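Local coordinates for protein TCR alpha chain (PDB 6LIR) that pairs with a TCR beta chain to form the chicken alpha-beta T-cell receptor, which probably recognises antigen presented by MHC molecules, at residues Ser144-Lys149 and Ser169-Lys174. Numbering follows the deposited sequence.
Sequences SSVDSK and STYWAK
Tyr171, on the strand 164-174 of the membrane-proximal, constant-type immunoglobulin domain, takes the largest share of this contact with the loop that leads into strand 150-156. Its CB lies 3.8 Å from Lys149 CB, where the loop comes alongside the strand. From there CG takes the crowded position between backbone N and carbonyl carbon; chi1 64° carries the ring toward the loop, and chi2 85° turns one face to Val146. The two methyls of Val146 share that face: CG1 sits 3.7 Å from Tyr171 CG and reaches CD1 and CD2, whereas CG2 lies farther out, over CE2 and CZ and also near CD2, 3.9 Å from the ring centroid, a CH-pi contact. The tip leaves the loop behind, OH being hydrogen-bonded to Gln179 O and Gly181 N beside Cys180, whose disulfide partner Cys131 pairs with the Tyr171 backbone. An alanine here, with neither ring nor hydroxyl, would probably loosen the loop's seat on the strand and the tie to Gln179 and Gly181. At the root of the side chain, Lys149 CA approaches Thr170 O at 3.1 Å in a CA-H...O contact. A water donates to Ser148 O (3.0 Å) and accepts from Trp172 N (2.7 Å). On the far side of the strand, Thr170 and Trp172 pack on the TCR beta chain. Apolar packing on an aromatic face, a CA-H...O contact and one water bridging the backbones thus hold loop to strand; conventional hydrogen bonding between them runs through that water.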
loop_
_atom_site.group_PDB
_atom_site.type_symbol
_atom_site.label_atom_id
_atom_site.label_comp_id
_atom_site.label_asym_id
_atom_site.label_seq_id
_atom_site.Cartn_x
_atom_site.Cartn_y
_atom_site.Cartn_z
ATOM N N SER A 144 24.412 1.173 -4.981
ATOM C CA SER A 144 25.017 2.025 -3.963
ATOM C C SER A 144 25.049 3.480 -4.400
ATOM O O SER A 144 24.816 4.384 -3.590
ATOM C CB SER A 144 26.433 1.538 -3.660
ATOM O OG SER A 144 27.108 1.233 -4.870
ATOM N N SER A 145 25.320 3.728 -5.669
ATOM C CA SER A 145 25.472 5.087 -6.156
ATOM C C SER A 145 24.149 5.797 -6.433
ATOM O O SER A 145 24.153 6.850 -7.079
ATOM C CB SER A 145 26.312 5.056 -7.429
ATOM O OG SER A 145 26.074 6.208 -8.211
ATOM N N VAL A 146 23.020 5.259 -5.984
ATOM C CA VAL A 146 21.731 5.914 -6.173
ATOM C C VAL A 146 20.942 5.802 -4.878
ATOM O O VAL A 146 20.809 4.709 -4.315
ATOM C CB VAL A 146 20.910 5.326 -7.341
ATOM C CG1 VAL A 146 19.870 6.337 -7.840
ATOM C CG2 VAL A 146 21.800 4.896 -8.489
ATOM N N ASP A 147 20.425 6.931 -4.403
ATOM C CA ASP A 147 19.470 6.955 -3.301
ATOM C C ASP A 147 18.035 6.975 -3.795
ATOM O O ASP A 147 17.147 6.443 -3.122
ATOM C CB ASP A 147 19.714 8.144 -2.377
ATOM C CG ASP A 147 19.499 7.799 -0.906
ATOM O OD1 ASP A 147 20.491 7.832 -0.157
ATOM O OD2 ASP A 147 18.348 7.506 -0.498
ATOM N N SER A 148 17.794 7.586 -4.949
ATOM C CA SER A 148 16.462 7.889 -5.428
ATOM C C SER A 148 15.822 6.736 -6.190
ATOM O O SER A 148 14.874 6.971 -6.947
ATOM C CB SER A 148 16.536 9.107 -6.350
ATOM O OG SER A 148 17.669 8.999 -7.214
ATOM N N LYS A 149 16.316 5.508 -6.027
ATOM C CA LYS A 149 15.739 4.357 -6.714
ATOM C C LYS A 149 14.659 3.710 -5.854
ATOM O O LYS A 149 14.645 3.856 -4.628
ATOM C CB LYS A 149 16.806 3.317 -7.074
ATOM C CG LYS A 149 17.061 2.280 -5.988
ATOM C CD LYS A 149 17.951 2.821 -4.872
ATOM C CE LYS A 149 18.481 1.672 -4.034
ATOM N NZ LYS A 149 19.067 2.146 -2.761
ATOM N N SER A 169 13.827 -2.577 -10.346
ATOM C CA SER A 169 14.256 -1.349 -9.698
ATOM C C SER A 169 14.316 -0.254 -10.750
ATOM O O SER A 169 14.642 -0.514 -11.909
ATOM C CB SER A 169 15.619 -1.512 -9.002
ATOM O OG SER A 169 15.460 -2.103 -7.719
ATOM N N THR A 170 13.990 0.974 -10.350
ATOM C CA THR A 170 14.031 2.088 -11.286
ATOM C C THR A 170 14.536 3.343 -10.593
ATOM O O THR A 170 14.372 3.518 -9.386
ATOM C CB THR A 170 12.647 2.405 -11.885
ATOM O OG1 THR A 170 11.678 2.518 -10.834
ATOM C CG2 THR A 170 12.213 1.331 -12.868
ATOM N N TYR A 171 15.146 4.217 -11.389
ATOM C CA TYR A 171 15.504 5.562 -10.970
ATOM C C TYR A 171 15.586 6.422 -12.221
ATOM O O TYR A 171 15.888 5.926 -13.310
ATOM C CB TYR A 171 16.806 5.610 -10.151
ATOM C CG TYR A 171 18.083 5.183 -10.852
ATOM C CD1 TYR A 171 18.817 6.082 -11.617
ATOM C CD2 TYR A 171 18.581 3.894 -10.704
ATOM C CE1 TYR A 171 19.993 5.700 -12.242
ATOM C CE2 TYR A 171 19.756 3.504 -11.323
ATOM C CZ TYR A 171 20.458 4.409 -12.091
ATOM O OH TYR A 171 21.628 4.025 -12.709
ATOM N N TRP A 172 15.276 7.706 -12.064
ATOM C CA TRP A 172 15.129 8.609 -13.194
ATOM C C TRP A 172 15.813 9.931 -12.883
ATOM O O TRP A 172 15.966 10.310 -11.719
ATOM C CB TRP A 172 13.651 8.861 -13.510
ATOM C CG TRP A 172 12.952 9.555 -12.387
ATOM C CD1 TRP A 172 12.374 8.974 -11.297
ATOM C CD2 TRP A 172 12.785 10.967 -12.225
ATOM N NE1 TRP A 172 11.847 9.937 -10.471
ATOM C CE2 TRP A 172 12.084 11.169 -11.020
ATOM C CE3 TRP A 172 13.153 12.081 -12.988
ATOM C CZ2 TRP A 172 11.744 12.438 -10.558
ATOM C CZ3 TRP A 172 12.815 13.340 -12.527
ATOM C CH2 TRP A 172 12.117 13.508 -11.325
ATOM N N ALA A 173 16.211 10.634 -13.939
ATOM C CA ALA A 173 16.894 11.912 -13.807
ATOM C C ALA A 173 16.866 12.606 -15.159
ATOM O O ALA A 173 16.569 11.982 -16.183
ATOM C CB ALA A 173 18.339 11.736 -13.323
ATOM N N LYS A 174 17.127 13.915 -15.144
ATOM C CA LYS A 174 17.358 14.645 -16.385
ATOM C C LYS A 174 18.345 13.876 -17.256
ATOM O O LYS A 174 19.332 13.329 -16.758
ATOM C CB LYS A 174 17.883 16.052 -16.088
ATOM C CG LYS A 174 16.909 16.946 -15.316
ATOM C CD LYS A 174 17.654 17.839 -14.330
ATOM C CE LYS A 174 16.732 18.545 -13.350
ATOM N NZ LYS A 174 17.093 18.258 -11.930
HETATM O O HOH W 1 15.223 8.553 -9.521
#